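PDB 6XSX: ZmpA Glycopeptidase from Clostridium perfringens, which is probably a zinc metallopeptidase of the M60 family that cleaves glycosylated proteins, this chain being its catalytic module. Local coordinates for residues V65-V77 and N124-I137. Numbering follows the deposited sequence.
Sequences VDVEDGKPTPKLV and NPYTSEEQGRKPKI. With MES (2-(N-morpholino)-ethanesulfonic acid), chain C.
Arg133, its side chain extended from CG to NE, sets NH2 against Asp66 OD1 and NH1 against Glu68 CG. NH2 donates to Asp66 OD1 at 2.8 Å, a salt bridge using the syn lone pair and lying in the guanidinium plane, although the carboxylate plane is turned 69° from it. Glu68 meets the backbone instead: its OE2 accepts from Arg133 N at 2.8 Å, met from above the carboxylate plane. The sulfonate of a MES molecule, probably from the crystallisation liquor, takes Arg133 NH1 and NH2 through O3S and O2S, and a water accepts from NE.

Gln131 and Asn124 pair their amides reciprocally, NE2 to OD1 at 2.8 Å and Asn124 ND2 to Gln131 OE1 at 2.9 Å, both on in-plane carbonyl lone pairs. With Gln131 CG anti to the backbone N (chi1 -176°), the extended chain carries the amide to Asn124 and Pro72, whose O takes NE2's other proton (3.1 Å) from above the carbonyl plane. These bonds fix the amide's rotation; Ser29 also bonds to Gln131 OE1, and Gln28 O to Asn124 ND2. Pro72 CB sits 3.7 Å from the Tyr126 ring centroid, 11° off the normal, a CH-pi contact over one face. A water joins Tyr126 OH to Lys75 NZ and Thr73 O.

Pro74 CG lies 3.8 Å from Pro135 CB, the rings running in opposite directions. An antiparallel hydrogen-bonded pair, Asp66 N to Lys136 O (2.8 Å) and Lys136 N to Asp66 O, joins strands 60-66 and 136-140 of a four-stranded sheet. Ile137 of that sheet meets Pro74 and Leu76, the latter in strand 75-80 of the mixed sheet, bridging the two; short helix 128-131 lies beside the 68-71 turn.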
loop_
_atom_site.group_PDB
_atom_site.type_symbol
_atom_site.label_atom_id
_atom_site.label_comp_id
_atom_site.label_asym_id
_atom_site.label_seq_id
_atom_site.Cartn_x
_atom_site.Cartn_y
_atom_site.Cartn_z
ATOM N N VAL A 65 -11.245 -13.231 -34.329
ATOM C CA VAL A 65 -11.593 -11.920 -33.811
ATOM C C VAL A 65 -12.725 -11.343 -34.660
ATOM O O VAL A 65 -12.609 -11.237 -35.880
ATOM C CB VAL A 65 -10.365 -10.986 -33.814
ATOM C CG1 VAL A 65 -10.724 -9.562 -33.410
ATOM C CG2 VAL A 65 -9.220 -11.517 -32.955
ATOM N N ASP A 66 -13.816 -10.959 -33.997
ATOM C CA ASP A 66 -14.911 -10.271 -34.661
ATOM C C ASP A 66 -15.077 -8.879 -34.052
ATOM O O ASP A 66 -15.380 -8.753 -32.865
ATOM C CB ASP A 66 -16.181 -11.131 -34.610
ATOM C CG ASP A 66 -17.446 -10.450 -35.112
ATOM O OD1 ASP A 66 -17.355 -9.345 -35.683
ATOM O OD2 ASP A 66 -18.526 -11.035 -34.915
ATOM N N VAL A 67 -14.816 -7.843 -34.866
ATOM C CA VAL A 67 -15.147 -6.454 -34.557
ATOM C C VAL A 67 -15.858 -5.877 -35.781
ATOM O O VAL A 67 -15.781 -6.466 -36.861
ATOM C CB VAL A 67 -13.903 -5.596 -34.224
ATOM C CG1 VAL A 67 -13.195 -6.062 -32.958
ATOM C CG2 VAL A 67 -12.929 -5.516 -35.393
ATOM N N GLU A 68 -16.511 -4.719 -35.617
ATOM C CA GLU A 68 -17.034 -3.988 -36.759
ATOM C C GLU A 68 -15.875 -3.632 -37.679
ATOM O O GLU A 68 -14.807 -3.247 -37.206
ATOM C CB GLU A 68 -17.653 -2.659 -36.335
ATOM C CG GLU A 68 -18.997 -2.795 -35.663
ATOM C CD GLU A 68 -19.556 -1.455 -35.220
ATOM O OE1 GLU A 68 -19.339 -0.453 -35.941
ATOM O OE2 GLU A 68 -20.178 -1.413 -34.148
ATOM N N ASP A 69 -16.115 -3.727 -38.989
ATOM C CA ASP A 69 -15.099 -3.425 -39.986
ATOM C C ASP A 69 -14.478 -2.069 -39.691
ATOM O O ASP A 69 -15.200 -1.114 -39.434
ATOM C CB ASP A 69 -15.683 -3.427 -41.400
ATOM C CG ASP A 69 -15.953 -4.831 -41.897
ATOM O OD1 ASP A 69 -15.205 -5.743 -41.487
ATOM O OD2 ASP A 69 -16.919 -5.007 -42.678
ATOM N N GLY A 70 -13.142 -2.010 -39.723
ATOM C CA GLY A 70 -12.422 -0.750 -39.616
ATOM C C GLY A 70 -12.215 -0.276 -38.174
ATOM O O GLY A 70 -11.545 0.728 -37.957
ATOM N N LYS A 71 -12.800 -0.984 -37.198
ATOM C CA LYS A 71 -12.741 -0.587 -35.796
ATOM C C LYS A 71 -11.537 -1.222 -35.105
ATOM O O LYS A 71 -11.072 -2.287 -35.503
ATOM C CB LYS A 71 -14.010 -1.026 -35.059
ATOM C CG LYS A 71 -15.284 -0.284 -35.428
ATOM C CD LYS A 71 -15.154 1.221 -35.392
ATOM C CE LYS A 71 -16.421 1.898 -35.870
ATOM N NZ LYS A 71 -16.294 3.369 -35.779
ATOM N N PRO A 72 -10.998 -0.610 -34.027
ATOM C CA PRO A 72 -9.844 -1.187 -33.333
ATOM C C PRO A 72 -10.128 -2.546 -32.685
ATOM O O PRO A 72 -11.244 -2.834 -32.261
ATOM C CB PRO A 72 -9.433 -0.092 -32.339
ATOM C CG PRO A 72 -10.702 0.717 -32.126
ATOM C CD PRO A 72 -11.420 0.685 -33.460
ATOM N N THR A 73 -9.095 -3.387 -32.650
ATOM C CA THR A 73 -9.201 -4.765 -32.207
ATOM C C THR A 73 -8.572 -4.898 -30.825
ATOM O O THR A 73 -7.604 -4.196 -30.518
ATOM C CB THR A 73 -8.460 -5.699 -33.169
ATOM O OG1 THR A 73 -7.105 -5.254 -33.294
ATOM C CG2 THR A 73 -9.127 -5.788 -34.526
ATOM N N PRO A 74 -9.092 -5.813 -29.970
ATOM C CA PRO A 74 -8.467 -6.121 -28.684
ATOM C C PRO A 74 -7.125 -6.809 -28.925
ATOM O O PRO A 74 -6.801 -7.185 -30.054
ATOM C CB PRO A 74 -9.440 -7.110 -28.020
ATOM C CG PRO A 74 -10.196 -7.738 -29.189
ATOM C CD PRO A 74 -10.291 -6.633 -30.219
ATOM N N LYS A 75 -6.361 -6.948 -27.839
ATOM C CA LYS A 75 -5.047 -7.564 -27.849
ATOM C C LYS A 75 -5.062 -8.789 -26.934
ATOM O O LYS A 75 -5.870 -8.881 -26.003
ATOM C CB LYS A 75 -4.008 -6.514 -27.438
ATOM C CG LYS A 75 -3.810 -5.425 -28.491
ATOM C CD LYS A 75 -3.567 -4.021 -27.977
ATOM C CE LYS A 75 -3.707 -2.952 -29.047
ATOM N NZ LYS A 75 -3.118 -3.349 -30.354
ATOM N N LEU A 76 -4.173 -9.737 -27.240
ATOM C CA LEU A 76 -3.872 -10.825 -26.329
ATOM C C LEU A 76 -2.604 -10.455 -25.563
ATOM O O LEU A 76 -1.704 -9.813 -26.122
ATOM C CB LEU A 76 -3.629 -12.077 -27.176
ATOM C CG LEU A 76 -4.267 -13.370 -26.686
ATOM C CD1 LEU A 76 -5.770 -13.202 -26.494
ATOM C CD2 LEU A 76 -3.987 -14.490 -27.684
ATOM N N VAL A 77 -2.573 -10.838 -24.278
ATOM C CA VAL A 77 -1.367 -10.762 -23.473
ATOM C C VAL A 77 -0.935 -12.192 -23.155
ATOM O O VAL A 77 -1.714 -12.965 -22.595
ATOM C CB VAL A 77 -1.579 -9.917 -22.198
ATOM C CG1 VAL A 77 -0.338 -9.898 -21.307
ATOM C CG2 VAL A 77 -2.019 -8.487 -22.530
ATOM N N ASN A 124 -8.317 -4.834 -23.800
ATOM C CA ASN A 124 -9.177 -4.178 -24.769
ATOM C C ASN A 124 -9.266 -2.695 -24.432
ATOM O O ASN A 124 -10.294 -2.235 -23.939
ATOM C CB ASN A 124 -10.570 -4.805 -24.835
ATOM C CG ASN A 124 -11.345 -4.348 -26.053
ATOM O OD1 ASN A 124 -10.751 -4.039 -27.084
ATOM N ND2 ASN A 124 -12.661 -4.278 -25.935
ATOM N N PRO A 125 -8.198 -1.906 -24.698
ATOM C CA PRO A 125 -8.080 -0.554 -24.146
ATOM C C PRO A 125 -8.757 0.526 -24.996
ATOM O O PRO A 125 -8.142 1.534 -25.344
ATOM C CB PRO A 125 -6.548 -0.416 -24.054
ATOM C CG PRO A 125 -6.059 -1.140 -25.304
ATOM C CD PRO A 125 -7.035 -2.284 -25.517
ATOM N N TYR A 126 -10.038 0.310 -25.315
ATOM C CA TYR A 126 -10.808 1.219 -26.151
ATOM C C TYR A 126 -12.178 1.452 -25.529
ATOM O O TYR A 126 -12.697 0.604 -24.803
ATOM C CB TYR A 126 -10.949 0.659 -27.572
ATOM C CG TYR A 126 -9.623 0.389 -28.235
ATOM C CD1 TYR A 126 -8.873 1.421 -28.785
ATOM C CD2 TYR A 126 -9.103 -0.895 -28.282
ATOM C CE1 TYR A 126 -7.643 1.184 -29.381
ATOM C CE2 TYR A 126 -7.870 -1.148 -28.860
ATOM C CZ TYR A 126 -7.139 -0.107 -29.406
ATOM O OH TYR A 126 -5.927 -0.370 -29.970
ATOM N N THR A 127 -12.771 2.600 -25.859
ATOM C CA THR A 127 -14.112 2.937 -25.404
ATOM C C THR A 127 -15.148 2.437 -26.409
ATOM O O THR A 127 -14.829 2.170 -27.569
ATOM C CB THR A 127 -14.252 4.451 -25.232
ATOM O OG1 THR A 127 -14.255 5.017 -26.543
ATOM C CG2 THR A 127 -13.143 5.061 -24.397
ATOM N N SER A 128 -16.390 2.311 -25.932
ATOM C CA SER A 128 -17.561 2.022 -26.745
ATOM C C SER A 128 -17.593 2.917 -27.977
ATOM O O SER A 128 -17.750 2.425 -29.091
ATOM C CB SER A 128 -18.805 2.215 -25.936
ATOM O OG SER A 128 -19.023 1.065 -25.143
ATOM N N GLU A 129 -17.458 4.230 -27.750
ATOM C CA GLU A 129 -17.532 5.204 -28.827
ATOM C C GLU A 129 -16.453 4.905 -29.870
ATOM O O GLU A 129 -16.707 5.023 -31.060
ATOM C CB GLU A 129 -17.495 6.634 -28.283
ATOM N N GLU A 130 -15.262 4.479 -29.416
ATOM C CA GLU A 130 -14.132 4.207 -30.298
ATOM C C GLU A 130 -14.323 2.906 -31.079
ATOM O O GLU A 130 -13.948 2.820 -32.245
ATOM C CB GLU A 130 -12.834 4.096 -29.495
ATOM C CG GLU A 130 -12.273 5.436 -29.059
ATOM C CD GLU A 130 -11.094 5.355 -28.107
ATOM O OE1 GLU A 130 -10.908 4.302 -27.461
ATOM O OE2 GLU A 130 -10.369 6.346 -28.009
ATOM N N GLN A 131 -14.885 1.884 -30.427
ATOM C CA GLN A 131 -14.763 0.521 -30.925
ATOM C C GLN A 131 -16.067 0.046 -31.562
ATOM O O GLN A 131 -16.052 -0.866 -32.386
ATOM C CB GLN A 131 -14.286 -0.393 -29.794
ATOM C CG GLN A 131 -14.026 -1.836 -30.208
ATOM C CD GLN A 131 -13.356 -2.570 -29.076
ATOM O OE1 GLN A 131 -13.950 -2.800 -28.020
ATOM N NE2 GLN A 131 -12.096 -2.921 -29.279
ATOM N N GLY A 132 -17.193 0.663 -31.186
ATOM C CA GLY A 132 -18.482 0.179 -31.651
ATOM C C GLY A 132 -18.905 -1.057 -30.859
ATOM O O GLY A 132 -18.779 -1.077 -29.633
ATOM N N ARG A 133 -19.391 -2.092 -31.559
ATOM C CA ARG A 133 -19.928 -3.250 -30.858
ATOM C C ARG A 133 -18.785 -3.998 -30.166
ATOM O O ARG A 133 -17.633 -3.933 -30.601
ATOM C CB ARG A 133 -20.815 -4.108 -31.770
ATOM C CG ARG A 133 -20.047 -4.976 -32.755
ATOM C CD ARG A 133 -20.879 -6.079 -33.378
ATOM N NE ARG A 133 -20.065 -6.837 -34.315
ATOM C CZ ARG A 133 -19.971 -6.582 -35.618
ATOM N NH1 ARG A 133 -20.650 -5.577 -36.147
ATOM N NH2 ARG A 133 -19.197 -7.335 -36.386
ATOM N N LYS A 134 -19.116 -4.671 -29.059
ATOM C CA LYS A 134 -18.119 -5.381 -28.279
ATOM C C LYS A 134 -17.469 -6.448 -29.150
ATOM O O LYS A 134 -18.158 -7.216 -29.823
ATOM C CB LYS A 134 -18.762 -6.066 -27.072
ATOM C CG LYS A 134 -19.352 -5.117 -26.048
ATOM C CD LYS A 134 -20.030 -5.827 -24.905
ATOM C CE LYS A 134 -21.066 -4.935 -24.254
ATOM N NZ LYS A 134 -21.109 -5.154 -22.791
ATOM N N PRO A 135 -16.124 -6.553 -29.134
ATOM C CA PRO A 135 -15.441 -7.649 -29.820
ATOM C C PRO A 135 -15.862 -9.015 -29.280
ATOM O O PRO A 135 -16.204 -9.161 -28.103
ATOM C CB PRO A 135 -13.954 -7.420 -29.497
ATOM C CG PRO A 135 -13.870 -5.967 -29.088
ATOM C CD PRO A 135 -15.201 -5.646 -28.433
ATOM N N LYS A 136 -15.838 -10.009 -30.169
ATOM C CA LYS A 136 -15.959 -11.400 -29.785
ATOM C C LYS A 136 -14.683 -12.091 -30.235
ATOM O O LYS A 136 -14.205 -11.822 -31.335
ATOM C CB LYS A 136 -17.141 -12.062 -30.499
ATOM C CG LYS A 136 -18.517 -11.563 -30.088
ATOM C CD LYS A 136 -19.560 -11.828 -31.158
ATOM C CE LYS A 136 -20.972 -11.556 -30.690
ATOM N NZ LYS A 136 -21.306 -12.383 -29.509
ATOM N N ILE A 137 -14.122 -12.949 -29.374
ATOM C CA ILE A 137 -12.975 -13.727 -29.805
ATOM C C ILE A 137 -13.147 -15.184 -29.386
ATOM O O ILE A 137 -13.871 -15.493 -28.435
ATOM C CB ILE A 137 -11.618 -13.134 -29.355
ATOM C CG1 ILE A 137 -11.255 -13.500 -27.918
ATOM C CG2 ILE A 137 -11.533 -11.631 -29.603
ATOM C CD1 ILE A 137 -9.786 -13.302 -27.610
HETATM O O1 MES C . -22.095 -6.132 -45.799
HETATM C C2 MES C . -22.966 -5.207 -45.160
HETATM C C3 MES C . -22.358 -4.651 -43.895
HETATM N N4 MES C . -21.986 -5.769 -42.968
HETATM C C5 MES C . -21.099 -6.746 -43.680
HETATM C C6 MES C . -21.782 -7.220 -44.939
HETATM C C7 MES C . -21.399 -5.246 -41.686
HETATM C C8 MES C . -20.066 -5.845 -41.272
HETATM S S MES C . -19.487 -5.171 -39.725
HETATM O O1S MES C . -18.919 -3.894 -40.046
HETATM O O2S MES C . -18.513 -6.088 -39.202
HETATM O O3S MES C . -20.649 -5.076 -38.887
HETATM O O HOH W 1 -18.400 -8.169 -32.358
HETATM O O HOH W 2 -16.405 -3.513 -32.868
HETATM O O HOH W 3 -5.696 -2.540 -31.365
#